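Side-chain contacts in tryptophan decarboxylase 1 (Oryza sativa subsp. japonica, PDB 6KHO), which decarboxylates L-tryptophan to tryptamine and 5-hydroxy-L-tryptophan to serotonin, using pyridoxal 5'-phosphate as cofactor, and works as a homodimer: residues A[141-146]-A[169-174]; A[332-337]-A[390-395]; A[179-184]-A[339-344]; A[173-178]-A[323-328]. All blocks are in the same frame, centred on the assembly; numbering follows the deposited sequence.

Contact 1: residues A[141-146]-A[169-174]; sequences LALDWL and GVILGT. With PLP (pyridoxal-5'-phosphate), chain C.
L143 lays its CD1 branch over the peptide between G169 and V170, 3.5 Å from G169 C. Glycine makes this close approach possible: a beta carbon at that position would point at the helix and stand only 3.4 Å from L143 CD1. The second branch meets I171, with L143 CD2 4.0 Å from I171 CG1, and the two side chains cross obliquely. I171 starts off to one side of the helix, but a chi1 of -62° keeps CG1 beside its backbone N, where it lies against the leucine fork. An alanine in place of L143 is likely to open a gap above the G169 peptide and take this neighbour from I171 CG1.

Beyond this leucine the contact is much looser. The beta carbon of A142 faces the strand yet stays 5.0 Å from I171 CD1, and M393 packs against it. The CB of V170 points away from the helix, and its side chain packs on L341. On the far side of the helix D144 is partly exposed, while W145 donates through NE1 to R67 O of the second subunit. Past the strand, T174 CB comes to 3.4 Å from PLP O3P.

Helix 141-146 crosses strand 169-172 at 106°, over one border of the seven-stranded mixed sheet that characterises the large domain of fold-type I PLP enzymes, the group II decarboxylases among them.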
loop_
_atom_site.group_PDB
_atom_site.type_symbol
_atom_site.label_atom_id
_atom_site.label_comp_id
_atom_site.label_asym_id
_atom_site.label_seq_id
_atom_site.Cartn_x
_atom_site.Cartn_y
_atom_site.Cartn_z
ATOM N N LEU A 141 -5.775 -13.923 12.312
ATOM C CA LEU A 141 -5.619 -14.067 13.757
ATOM C C LEU A 141 -5.289 -12.732 14.417
ATOM O O LEU A 141 -5.850 -12.400 15.468
ATOM C CB LEU A 141 -4.534 -15.108 14.061
ATOM C CG LEU A 141 -4.179 -15.374 15.525
ATOM C CD1 LEU A 141 -5.315 -16.088 16.206
ATOM C CD2 LEU A 141 -2.929 -16.225 15.606
ATOM N N ALA A 142 -4.382 -11.951 13.819
ATOM C CA ALA A 142 -4.049 -10.642 14.381
ATOM C C ALA A 142 -5.272 -9.731 14.406
ATOM O O ALA A 142 -5.503 -9.012 15.384
ATOM C CB ALA A 142 -2.913 -9.983 13.586
ATOM N N LEU A 143 -6.066 -9.747 13.341
ATOM C CA LEU A 143 -7.282 -8.935 13.329
ATOM C C LEU A 143 -8.232 -9.357 14.441
ATOM O O LEU A 143 -8.835 -8.512 15.116
ATOM C CB LEU A 143 -7.970 -9.049 11.973
ATOM C CG LEU A 143 -7.300 -8.278 10.839
ATOM C CD1 LEU A 143 -7.734 -8.841 9.495
ATOM C CD2 LEU A 143 -7.630 -6.777 10.970
ATOM N N ASP A 144 -8.388 -10.664 14.628
ATOM C CA ASP A 144 -9.262 -11.179 15.675
ATOM C C ASP A 144 -8.767 -10.781 17.061
ATOM O O ASP A 144 -9.561 -10.369 17.914
ATOM C CB ASP A 144 -9.362 -12.693 15.550
ATOM C CG ASP A 144 -10.540 -13.248 16.302
ATOM O OD1 ASP A 144 -10.397 -13.551 17.507
ATOM O OD2 ASP A 144 -11.614 -13.345 15.690
ATOM N N TRP A 145 -7.460 -10.929 17.316
ATOM C CA TRP A 145 -6.903 -10.510 18.598
ATOM C C TRP A 145 -7.168 -9.034 18.857
ATOM O O TRP A 145 -7.550 -8.651 19.967
ATOM C CB TRP A 145 -5.393 -10.759 18.642
ATOM C CG TRP A 145 -4.942 -12.165 18.882
ATOM C CD1 TRP A 145 -5.679 -13.317 18.793
ATOM C CD2 TRP A 145 -3.611 -12.566 19.235
ATOM N NE1 TRP A 145 -4.879 -14.408 19.072
ATOM C CE2 TRP A 145 -3.609 -13.969 19.350
ATOM C CE3 TRP A 145 -2.423 -11.866 19.470
ATOM C CZ2 TRP A 145 -2.456 -14.687 19.691
ATOM C CZ3 TRP A 145 -1.285 -12.574 19.811
ATOM C CH2 TRP A 145 -1.309 -13.974 19.913
ATOM N N LEU A 146 -6.908 -8.182 17.860
ATOM C CA LEU A 146 -7.145 -6.745 18.033
ATOM C C LEU A 146 -8.627 -6.448 18.263
ATOM O O LEU A 146 -8.982 -5.589 19.087
ATOM C CB LEU A 146 -6.632 -5.980 16.809
ATOM C CG LEU A 146 -6.906 -4.466 16.799
ATOM C CD1 LEU A 146 -6.266 -3.777 18.019
ATOM C CD2 LEU A 146 -6.386 -3.853 15.495
ATOM N N GLY A 169 -12.343 -8.958 8.554
ATOM C CA GLY A 169 -11.475 -7.801 8.479
ATOM C C GLY A 169 -10.388 -7.978 7.446
ATOM O O GLY A 169 -10.219 -9.051 6.864
ATOM N N VAL A 170 -9.655 -6.890 7.215
ATOM C CA VAL A 170 -8.501 -6.905 6.329
ATOM C C VAL A 170 -7.540 -5.820 6.793
ATOM O O VAL A 170 -7.962 -4.745 7.229
ATOM C CB VAL A 170 -8.909 -6.704 4.848
ATOM C CG1 VAL A 170 -9.620 -5.353 4.646
ATOM C CG2 VAL A 170 -7.678 -6.817 3.924
ATOM N N ILE A 171 -6.245 -6.104 6.707
ATOM C CA ILE A 171 -5.228 -5.088 6.939
ATOM C C ILE A 171 -4.928 -4.418 5.605
ATOM O O ILE A 171 -4.559 -5.086 4.633
ATOM C CB ILE A 171 -3.955 -5.690 7.550
ATOM C CG1 ILE A 171 -4.263 -6.316 8.917
ATOM C CG2 ILE A 171 -2.879 -4.618 7.659
ATOM C CD1 ILE A 171 -3.049 -7.131 9.483
ATOM N N LEU A 172 -5.102 -3.104 5.560
ATOM C CA LEU A 172 -4.809 -2.279 4.400
ATOM C C LEU A 172 -3.673 -1.320 4.744
ATOM O O LEU A 172 -3.254 -1.206 5.898
ATOM C CB LEU A 172 -6.060 -1.498 3.953
ATOM C CG LEU A 172 -7.292 -2.361 3.664
ATOM C CD1 LEU A 172 -8.564 -1.523 3.469
ATOM C CD2 LEU A 172 -7.042 -3.246 2.449
ATOM N N GLY A 173 -3.178 -0.615 3.725
ATOM C CA GLY A 173 -2.126 0.360 3.962
ATOM C C GLY A 173 -2.624 1.625 4.643
ATOM O O GLY A 173 -1.942 2.178 5.509
ATOM N N THR A 174 -3.825 2.096 4.283
ATOM C CA THR A 174 -4.250 3.440 4.655
ATOM C C THR A 174 -5.735 3.476 4.985
ATOM O O THR A 174 -6.523 2.650 4.519
ATOM C CB THR A 174 -4.005 4.469 3.525
ATOM O OG1 THR A 174 -4.726 4.069 2.347
ATOM C CG2 THR A 174 -2.509 4.605 3.196
HETATM N N1 PLP C . -8.411 9.850 9.384
HETATM C C2 PLP C . -7.992 10.200 10.652
HETATM C C2A PLP C . -8.970 10.500 11.745
HETATM C C3 PLP C . -6.637 10.282 10.929
HETATM O O3 PLP C . -6.225 10.627 12.188
HETATM C C4 PLP C . -5.701 10.000 9.941
HETATM C C4A PLP C . -4.276 9.716 10.320
HETATM C C5 PLP C . -6.122 9.649 8.666
HETATM C C6 PLP C . -7.486 9.579 8.390
HETATM C C5A PLP C . -5.060 9.371 7.623
HETATM O O4P PLP C . -5.557 8.747 6.462
HETATM P P PLP C . -4.586 7.852 5.514
HETATM O O1P PLP C . -3.320 8.599 5.197
HETATM O O2P PLP C . -5.372 7.529 4.268
HETATM O O3P PLP C . -4.174 6.564 6.205
#

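Contact 2: residues A[332-337]-A[390-395]; sequences LMTCLD and WMVMRT
V392 is the one helix residue that packs closely on the 332-337 loop, and it meets mostly oxygen there. V392 CG2 lies 3.7 Å from M333 O and 3.8 Å from T334 OG1, while V392 CG1 is 4.0 Å from L332 O. The valine has CG1 anti to its backbone N (chi1 163°), which spreads both methyls against successive carbonyls of the loop. M333 points to the same helix but packs further along it, on L401 and H404.

These segments join two elements familiar from fold-type I PLP enzymes: the loop that follows the cofactor lysine, K330, and leads into strand 339-343, and the long helix 386-420 that runs on towards the C-terminal domain.

Hydrogen bonds brace each partner separately. T334 OG1 donates to L332 O at 3.1 Å, approaching from above the carbonyl plane, 44° out of it, and so bridges the turn at M333. A valine in place of T334 would probably leave L332 O without this donor and the turn less firmly held. M333 O is hydrogen-bonded to S109 OG, outside both segments. On the helix, T395 OG1 gives a 2.8 Å bond to M391 O, which also accepts from T395 N.

Charged and polar links reach the second subunit: R394 NE forms a salt bridge with E83 of that chain, and L336 O accepts from R383 NH1 there.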
loop_
_atom_site.group_PDB
_atom_site.type_symbol
_atom_site.label_atom_id
_atom_site.label_comp_id
_atom_site.label_asym_id
_atom_site.label_seq_id
_atom_site.Cartn_x
_atom_site.Cartn_y
_atom_site.Cartn_z
ATOM N N LEU A 332 -0.543 2.495 18.018
ATOM C CA LEU A 332 -0.410 1.151 18.587
ATOM C C LEU A 332 0.948 0.525 18.256
ATOM O O LEU A 332 1.060 -0.688 18.029
ATOM C CB LEU A 332 -1.562 0.253 18.139
ATOM C CG LEU A 332 -1.931 -0.863 19.122
ATOM C CD1 LEU A 332 -2.489 -0.266 20.410
ATOM C CD2 LEU A 332 -2.916 -1.856 18.501
ATOM N N MET A 333 1.999 1.351 18.220
ATOM C CA MET A 333 3.403 0.900 18.214
ATOM C C MET A 333 3.740 -0.031 17.055
ATOM O O MET A 333 4.634 -0.874 17.172
ATOM C CB MET A 333 3.765 0.219 19.534
ATOM C CG MET A 333 3.972 1.212 20.672
ATOM S SD MET A 333 4.204 0.386 22.249
ATOM C CE MET A 333 2.563 -0.169 22.549
ATOM N N THR A 334 3.050 0.115 15.931
ATOM C CA THR A 334 3.282 -0.695 14.742
ATOM C C THR A 334 3.698 0.235 13.609
ATOM O O THR A 334 2.930 1.121 13.230
ATOM C CB THR A 334 2.013 -1.466 14.365
ATOM O OG1 THR A 334 1.584 -2.289 15.467
ATOM C CG2 THR A 334 2.260 -2.340 13.163
ATOM N N CYS A 335 4.904 0.052 13.070
ATOM C CA CYS A 335 5.388 0.984 12.054
ATOM C C CYS A 335 4.499 0.948 10.805
ATOM O O CYS A 335 3.839 -0.056 10.506
ATOM C CB CYS A 335 6.844 0.657 11.674
ATOM S SG CYS A 335 7.129 -1.048 11.036
ATOM N N LEU A 336 4.493 2.062 10.063
ATOM C CA LEU A 336 3.723 2.130 8.821
ATOM C C LEU A 336 4.172 1.038 7.848
ATOM O O LEU A 336 5.333 0.620 7.858
ATOM C CB LEU A 336 3.892 3.512 8.175
ATOM C CG LEU A 336 3.058 4.688 8.714
ATOM C CD1 LEU A 336 3.614 5.260 10.019
ATOM C CD2 LEU A 336 2.958 5.782 7.653
ATOM N N ASP A 337 3.248 0.548 7.005
ATOM C CA ASP A 337 1.807 0.866 7.020
ATOM C C ASP A 337 1.019 -0.245 7.712
ATOM O O ASP A 337 1.369 -1.430 7.595
ATOM C CB ASP A 337 1.237 1.026 5.598
ATOM C CG ASP A 337 2.202 1.701 4.632
ATOM O OD1 ASP A 337 2.655 2.823 4.932
ATOM O OD2 ASP A 337 2.502 1.109 3.567
ATOM N N TRP A 390 0.901 -9.038 14.869
ATOM C CA TRP A 390 0.903 -10.157 15.814
ATOM C C TRP A 390 2.112 -10.089 16.748
ATOM O O TRP A 390 1.990 -10.316 17.957
ATOM C CB TRP A 390 0.880 -11.482 15.051
ATOM C CG TRP A 390 1.190 -12.678 15.906
ATOM C CD1 TRP A 390 0.358 -13.287 16.802
ATOM C CD2 TRP A 390 2.434 -13.398 15.956
ATOM N NE1 TRP A 390 1.009 -14.338 17.413
ATOM C CE2 TRP A 390 2.284 -14.426 16.914
ATOM C CE3 TRP A 390 3.664 -13.259 15.298
ATOM C CZ2 TRP A 390 3.308 -15.332 17.211
ATOM C CZ3 TRP A 390 4.686 -14.172 15.587
ATOM C CH2 TRP A 390 4.496 -15.193 16.542
ATOM N N MET A 391 3.285 -9.750 16.213
ATOM C CA MET A 391 4.481 -9.711 17.056
ATOM C C MET A 391 4.368 -8.657 18.153
ATOM O O MET A 391 4.869 -8.854 19.267
ATOM C CB MET A 391 5.705 -9.449 16.198
ATOM C CG MET A 391 6.203 -10.691 15.492
ATOM S SD MET A 391 7.938 -10.495 15.052
ATOM C CE MET A 391 8.278 -12.140 14.431
ATOM N N VAL A 392 3.738 -7.524 17.849
ATOM C CA VAL A 392 3.545 -6.485 18.859
ATOM C C VAL A 392 2.652 -7.003 19.985
ATOM O O VAL A 392 2.989 -6.885 21.172
ATOM C CB VAL A 392 2.963 -5.212 18.210
ATOM C CG1 VAL A 392 2.369 -4.289 19.271
ATOM C CG2 VAL A 392 4.041 -4.498 17.406
ATOM N N MET A 393 1.501 -7.581 19.630
ATOM C CA MET A 393 0.587 -8.095 20.647
ATOM C C MET A 393 1.178 -9.296 21.380
ATOM O O MET A 393 1.045 -9.406 22.606
ATOM C CB MET A 393 -0.757 -8.477 20.017
ATOM C CG MET A 393 -1.665 -7.289 19.691
ATOM S SD MET A 393 -3.224 -7.748 18.879
ATOM C CE MET A 393 -2.636 -8.457 17.332
ATOM N N ARG A 394 1.832 -10.209 20.649
ATOM C CA ARG A 394 2.368 -11.422 21.268
ATOM C C ARG A 394 3.516 -11.109 22.223
ATOM O O ARG A 394 3.647 -11.747 23.272
ATOM C CB ARG A 394 2.833 -12.416 20.194
ATOM C CG ARG A 394 3.432 -13.741 20.740
ATOM C CD ARG A 394 2.379 -14.445 21.595
ATOM N NE ARG A 394 2.714 -15.808 22.014
ATOM C CZ ARG A 394 2.882 -16.165 23.280
ATOM N NH1 ARG A 394 2.788 -15.249 24.230
ATOM N NH2 ARG A 394 3.159 -17.425 23.595
ATOM N N THR A 395 4.366 -10.139 21.883
ATOM C CA THR A 395 5.537 -9.885 22.718
ATOM C C THR A 395 5.187 -9.009 23.921
ATOM O O THR A 395 5.615 -9.295 25.045
ATOM C CB THR A 395 6.656 -9.243 21.882
ATOM O OG1 THR A 395 6.904 -10.037 20.712
ATOM C CG2 THR A 395 7.962 -9.133 22.691
#

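Contact 3: residues A[179-184]-A[339-344]; sequences MLVTLV and TCLYVR
T182 OG1 is gripped from more than one direction. It is hydrogen-bonded to Y265 OH and to A178 O of its own helix, while M179 O, 3.1 Å from T182 OG1, is a further acceptor within reach of the same proton. The torsion behind this, chi1 57°, sets OG1 between the backbone N and the carbonyl carbon and leaves the methyl to face the sheet. There T182 CG2 meets L341 CD1 tip to tip at 4.1 Å. V343 approaches the same methyl more loosely, its CG1 4.5 Å from T182 CG2.

L341 uses both of its branches. Its CG is anti to the backbone N (chi1 165°), which carries the fork out from the strand to the helix. While CD1 faces T182, L341 CD2 comes to 3.8 Å from V181 CG2, the two side chains running alongside one another with opposite headings.

Helix 175-194 thus packs on one face of the large mixed sheet of the fold-type I domain, whose strand 339-343 runs antiparallel to both its neighbours, 168-172 and 323-326. Strand 294-298 adds to the same layer, with H296 touching both T182 and L341.

C340 and Y342 serve the other face, where helix 133-149 lies, and Y342 OH is hydrogen-bonded to L143 O. Helix 175-194 also reaches the dimer interface: L180 packs on L180 of the second subunit, and V184 on L223 of that chain.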
loop_
_atom_site.group_PDB
_atom_site.type_symbol
_atom_site.label_atom_id
_atom_site.label_comp_id
_atom_site.label_asym_id
_atom_site.label_seq_id
_atom_site.Cartn_x
_atom_site.Cartn_y
_atom_site.Cartn_z
ATOM N N MET A 179 -11.687 3.615 3.342
ATOM C CA MET A 179 -12.824 4.426 2.939
ATOM C C MET A 179 -13.242 4.096 1.519
ATOM O O MET A 179 -14.437 3.978 1.229
ATOM C CB MET A 179 -12.479 5.909 3.056
ATOM C CG MET A 179 -12.468 6.408 4.474
ATOM S SD MET A 179 -11.681 8.024 4.587
ATOM C CE MET A 179 -11.972 8.401 6.315
ATOM N N LEU A 180 -12.272 3.943 0.622
ATOM C CA LEU A 180 -12.596 3.746 -0.790
ATOM C C LEU A 180 -13.351 2.436 -1.006
ATOM O O LEU A 180 -14.343 2.392 -1.743
ATOM C CB LEU A 180 -11.322 3.771 -1.630
ATOM C CG LEU A 180 -11.440 3.391 -3.113
ATOM C CD1 LEU A 180 -12.472 4.274 -3.836
ATOM C CD2 LEU A 180 -10.102 3.512 -3.805
ATOM N N VAL A 181 -12.890 1.352 -0.380
ATOM C CA VAL A 181 -13.526 0.074 -0.679
ATOM C C VAL A 181 -14.924 0.015 -0.059
ATOM O O VAL A 181 -15.837 -0.576 -0.644
ATOM C CB VAL A 181 -12.632 -1.110 -0.247
ATOM C CG1 VAL A 181 -11.271 -1.070 -0.971
ATOM C CG2 VAL A 181 -12.434 -1.174 1.274
ATOM N N THR A 182 -15.132 0.627 1.109
ATOM C CA THR A 182 -16.485 0.623 1.665
ATOM C C THR A 182 -17.402 1.582 0.914
ATOM O O THR A 182 -18.602 1.312 0.788
ATOM C CB THR A 182 -16.487 0.959 3.160
ATOM O OG1 THR A 182 -15.861 2.234 3.399
ATOM C CG2 THR A 182 -15.779 -0.138 3.955
ATOM N N LEU A 183 -16.868 2.707 0.424
ATOM C CA LEU A 183 -17.659 3.578 -0.442
ATOM C C LEU A 183 -18.082 2.851 -1.709
ATOM O O LEU A 183 -19.202 3.046 -2.198
ATOM C CB LEU A 183 -16.876 4.837 -0.814
ATOM C CG LEU A 183 -16.847 5.964 0.203
ATOM C CD1 LEU A 183 -15.627 6.847 -0.062
ATOM C CD2 LEU A 183 -18.144 6.766 0.085
ATOM N N VAL A 184 -17.194 2.027 -2.266
ATOM C CA VAL A 184 -17.533 1.310 -3.487
ATOM C C VAL A 184 -18.620 0.279 -3.208
ATOM O O VAL A 184 -19.570 0.139 -3.984
ATOM C CB VAL A 184 -16.278 0.671 -4.102
ATOM C CG1 VAL A 184 -16.669 -0.414 -5.105
ATOM C CG2 VAL A 184 -15.445 1.751 -4.798
ATOM N N THR A 339 -3.283 -0.365 8.612
ATOM C CA THR A 339 -4.638 0.088 8.930
ATOM C C THR A 339 -5.551 -1.122 8.913
ATOM O O THR A 339 -5.507 -1.912 7.966
ATOM C CB THR A 339 -5.144 1.132 7.927
ATOM O OG1 THR A 339 -4.258 2.253 7.921
ATOM C CG2 THR A 339 -6.564 1.611 8.300
ATOM N N CYS A 340 -6.370 -1.271 9.951
ATOM C CA CYS A 340 -7.253 -2.421 10.090
ATOM C C CYS A 340 -8.682 -1.999 9.775
ATOM O O CYS A 340 -9.186 -1.046 10.368
ATOM C CB CYS A 340 -7.160 -2.997 11.504
ATOM S SG CYS A 340 -5.479 -3.631 11.831
ATOM N N LEU A 341 -9.324 -2.709 8.847
ATOM C CA LEU A 341 -10.720 -2.475 8.491
ATOM C C LEU A 341 -11.554 -3.673 8.915
ATOM O O LEU A 341 -11.204 -4.808 8.585
ATOM C CB LEU A 341 -10.868 -2.259 6.981
ATOM C CG LEU A 341 -12.299 -2.365 6.439
ATOM C CD1 LEU A 341 -13.159 -1.209 6.988
ATOM C CD2 LEU A 341 -12.286 -2.371 4.921
ATOM N N TYR A 342 -12.661 -3.420 9.614
ATOM C CA TYR A 342 -13.605 -4.454 10.030
ATOM C C TYR A 342 -14.964 -4.161 9.413
ATOM O O TYR A 342 -15.387 -3.004 9.374
ATOM C CB TYR A 342 -13.751 -4.510 11.558
ATOM C CG TYR A 342 -12.477 -4.894 12.282
ATOM C CD1 TYR A 342 -11.561 -3.924 12.670
ATOM C CD2 TYR A 342 -12.186 -6.231 12.562
ATOM C CE1 TYR A 342 -10.385 -4.271 13.338
ATOM C CE2 TYR A 342 -11.015 -6.591 13.236
ATOM C CZ TYR A 342 -10.123 -5.607 13.621
ATOM O OH TYR A 342 -8.961 -5.951 14.274
ATOM N N VAL A 343 -15.644 -5.204 8.926
ATOM C CA VAL A 343 -16.965 -5.053 8.322
ATOM C C VAL A 343 -17.897 -6.109 8.898
ATOM O O VAL A 343 -17.469 -7.212 9.252
ATOM C CB VAL A 343 -16.919 -5.147 6.775
ATOM C CG1 VAL A 343 -15.967 -4.084 6.192
ATOM C CG2 VAL A 343 -16.496 -6.526 6.323
ATOM N N ARG A 344 -19.192 -5.777 8.978
ATOM C CA ARG A 344 -20.143 -6.757 9.481
ATOM C C ARG A 344 -20.552 -7.779 8.429
ATOM O O ARG A 344 -21.009 -8.869 8.793
ATOM C CB ARG A 344 -21.371 -6.053 10.055
ATOM C CG ARG A 344 -21.154 -5.686 11.527
ATOM C CD ARG A 344 -22.272 -4.831 12.067
ATOM N NE ARG A 344 -23.567 -5.449 11.847
ATOM C CZ ARG A 344 -24.696 -4.770 11.680
ATOM N NH1 ARG A 344 -24.681 -3.443 11.693
ATOM N NH2 ARG A 344 -25.834 -5.419 11.492
#

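Contact 4: residues A[173-178]-A[323-328]; sequences GTTSEA and SISMSP. With PLP (pyridoxal-5'-phosphate), chain C.
T175 OG1 and S327 OG stand 3.6 Å apart and are joined through a water that also serves the cofactor. This water lies 2.8 Å from T175 OG1 and 2.7 Å from S327 OG, and it donates to PLP O3P at 2.7 Å. A second water, 2.7 Å from S325 OG, is hydrogen-bonded to T175 OG1 as well, so one threonine hydroxyl serves both bridges. Its chi1 of -67° puts OG1 beside the backbone N, on the side of the serines, while CG2 lies near C6 of the PLP ring.

The phosphate is also held directly by the start of helix 175-178. T175 N donates to PLP O3P at 2.9 Å (153° at the hydrogen), and S176 N to PLP O2P at 2.8 Å. G381 N of the second subunit adds another donor, placing the site at the dimer interface.

Further out, T174 is the N-cap of the helix: its OG1 accepts from E177 N and so fixes the first turn. A178 sets its methyl against the CB of S325, with no polar group between them. The serine hydroxyls have further partners that would help to orient them: S325 OG is hydrogen-bonded to H296 NE2, and S327 OG to T339 OG1.

In this contact the anion is met by amide hydrogens at a helix N terminus, by water and probably by the S176 hydroxyl, not by charged side chains; the helix dipole would probably stabilise the phosphate. The cofactor is held here by its phosphate, and K330, which also lines the pocket, is not joined to it.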
loop_
_atom_site.group_PDB
_atom_site.type_symbol
_atom_site.label_atom_id
_atom_site.label_comp_id
_atom_site.label_asym_id
_atom_site.label_seq_id
_atom_site.Cartn_x
_atom_site.Cartn_y
_atom_site.Cartn_z
ATOM N N GLY A 173 -3.178 -0.615 3.725
ATOM C CA GLY A 173 -2.126 0.360 3.962
ATOM C C GLY A 173 -2.624 1.625 4.643
ATOM O O GLY A 173 -1.942 2.178 5.509
ATOM N N THR A 174 -3.825 2.096 4.283
ATOM C CA THR A 174 -4.250 3.440 4.655
ATOM C C THR A 174 -5.735 3.476 4.985
ATOM O O THR A 174 -6.523 2.650 4.519
ATOM C CB THR A 174 -4.005 4.469 3.525
ATOM O OG1 THR A 174 -4.726 4.069 2.347
ATOM C CG2 THR A 174 -2.509 4.605 3.196
ATOM N N THR A 175 -6.115 4.499 5.752
ATOM C CA THR A 175 -7.535 4.771 5.958
ATOM C C THR A 175 -8.222 5.117 4.639
ATOM O O THR A 175 -9.383 4.747 4.420
ATOM C CB THR A 175 -7.704 5.888 6.993
ATOM O OG1 THR A 175 -7.259 5.408 8.267
ATOM C CG2 THR A 175 -9.171 6.314 7.125
ATOM N N SER A 176 -7.511 5.789 3.725
ATOM C CA SER A 176 -8.123 6.140 2.447
ATOM C C SER A 176 -8.600 4.902 1.693
ATOM O O SER A 176 -9.706 4.906 1.141
ATOM C CB SER A 176 -7.148 6.940 1.582
ATOM O OG SER A 176 -6.737 8.121 2.249
ATOM N N GLU A 177 -7.780 3.839 1.644
ATOM C CA GLU A 177 -8.220 2.617 0.974
ATOM C C GLU A 177 -9.407 1.986 1.694
ATOM O O GLU A 177 -10.302 1.430 1.051
ATOM C CB GLU A 177 -7.076 1.598 0.860
ATOM C CG GLU A 177 -7.462 0.420 -0.082
ATOM C CD GLU A 177 -6.323 -0.545 -0.344
ATOM O OE1 GLU A 177 -5.206 -0.298 0.168
ATOM O OE2 GLU A 177 -6.546 -1.549 -1.063
ATOM N N ALA A 178 -9.414 2.028 3.028
ATOM C CA ALA A 178 -10.550 1.499 3.768
ATOM C C ALA A 178 -11.818 2.294 3.463
ATOM O O ALA A 178 -12.908 1.720 3.320
ATOM C CB ALA A 178 -10.236 1.512 5.267
ATOM N N SER A 323 -19.098 -0.691 9.109
ATOM C CA SER A 323 -17.657 -0.874 9.000
ATOM C C SER A 323 -16.961 0.120 9.917
ATOM O O SER A 323 -17.512 1.169 10.257
ATOM C CB SER A 323 -17.192 -0.703 7.557
ATOM O OG SER A 323 -17.559 0.568 7.064
ATOM N N ILE A 324 -15.739 -0.230 10.314
ATOM C CA ILE A 324 -14.934 0.615 11.192
ATOM C C ILE A 324 -13.472 0.338 10.866
ATOM O O ILE A 324 -13.091 -0.806 10.607
ATOM C CB ILE A 324 -15.244 0.361 12.687
ATOM C CG1 ILE A 324 -14.304 1.175 13.592
ATOM C CG2 ILE A 324 -15.122 -1.105 13.031
ATOM C CD1 ILE A 324 -14.794 1.315 15.043
ATOM N N SER A 325 -12.663 1.394 10.832
ATOM C CA SER A 325 -11.235 1.260 10.598
ATOM C C SER A 325 -10.468 2.027 11.663
ATOM O O SER A 325 -10.950 3.031 12.200
ATOM C CB SER A 325 -10.832 1.758 9.199
ATOM O OG SER A 325 -11.235 3.109 8.980
ATOM N N MET A 326 -9.269 1.530 11.967
ATOM C CA MET A 326 -8.323 2.237 12.809
ATOM C C MET A 326 -6.920 1.823 12.386
ATOM O O MET A 326 -6.726 0.795 11.725
ATOM C CB MET A 326 -8.554 1.951 14.299
ATOM C CG MET A 326 -8.738 0.507 14.606
ATOM S SD MET A 326 -7.187 -0.235 15.115
ATOM C CE MET A 326 -7.391 0.035 16.865
ATOM N N SER A 327 -5.942 2.643 12.751
ATOM C CA SER A 327 -4.570 2.454 12.283
ATOM C C SER A 327 -3.645 2.164 13.451
ATOM O O SER A 327 -3.298 3.082 14.216
ATOM C CB SER A 327 -4.089 3.678 11.508
ATOM O OG SER A 327 -4.801 3.792 10.288
ATOM N N PRO A 328 -3.228 0.920 13.637
ATOM C CA PRO A 328 -2.138 0.651 14.578
ATOM C C PRO A 328 -0.897 1.460 14.256
ATOM O O PRO A 328 -0.120 1.754 15.166
ATOM C CB PRO A 328 -1.890 -0.856 14.419
ATOM C CG PRO A 328 -3.223 -1.392 13.970
ATOM C CD PRO A 328 -3.790 -0.321 13.065
HETATM N N1 PLP C . -8.411 9.850 9.384
HETATM C C2 PLP C . -7.992 10.200 10.652
HETATM C C2A PLP C . -8.970 10.500 11.745
HETATM C C3 PLP C . -6.637 10.282 10.929
HETATM O O3 PLP C . -6.225 10.627 12.188
HETATM C C4 PLP C . -5.701 10.000 9.941
HETATM C C4A PLP C . -4.276 9.716 10.320
HETATM C C5 PLP C . -6.122 9.649 8.666
HETATM C C6 PLP C . -7.486 9.579 8.390
HETATM C C5A PLP C . -5.060 9.371 7.623
HETATM O O4P PLP C . -5.557 8.747 6.462
HETATM P P PLP C . -4.586 7.852 5.514
HETATM O O1P PLP C . -3.320 8.599 5.197
HETATM O O2P PLP C . -5.372 7.529 4.268
HETATM O O3P PLP C . -4.174 6.564 6.205
HETATM O O HOH W 1 -9.262 4.669 10.054
HETATM O O HOH W 2 -4.616 6.023 8.820
#

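From the N terminus, contact 1 closes first, a short loop bringing helix 133-149 onto strand 168-172. Contact 4 opens where it ends, the two sharing G173 and T174, and spans to strand 323-326. Contact 3 opens further along the same helix, 175-194, and reaches strand 339-343, so contacts 3 and 4 cross. Contact 2 opens between their closing segments, after contact 4 has shut, and crosses contact 3 in turn before ending on helix 386-420. Strands 168-172, 339-343 and 323-326 are successive neighbours in one sheet, which ties contacts 1, 3 and 4 together; W145 and W390 join contact 1 to contact 2.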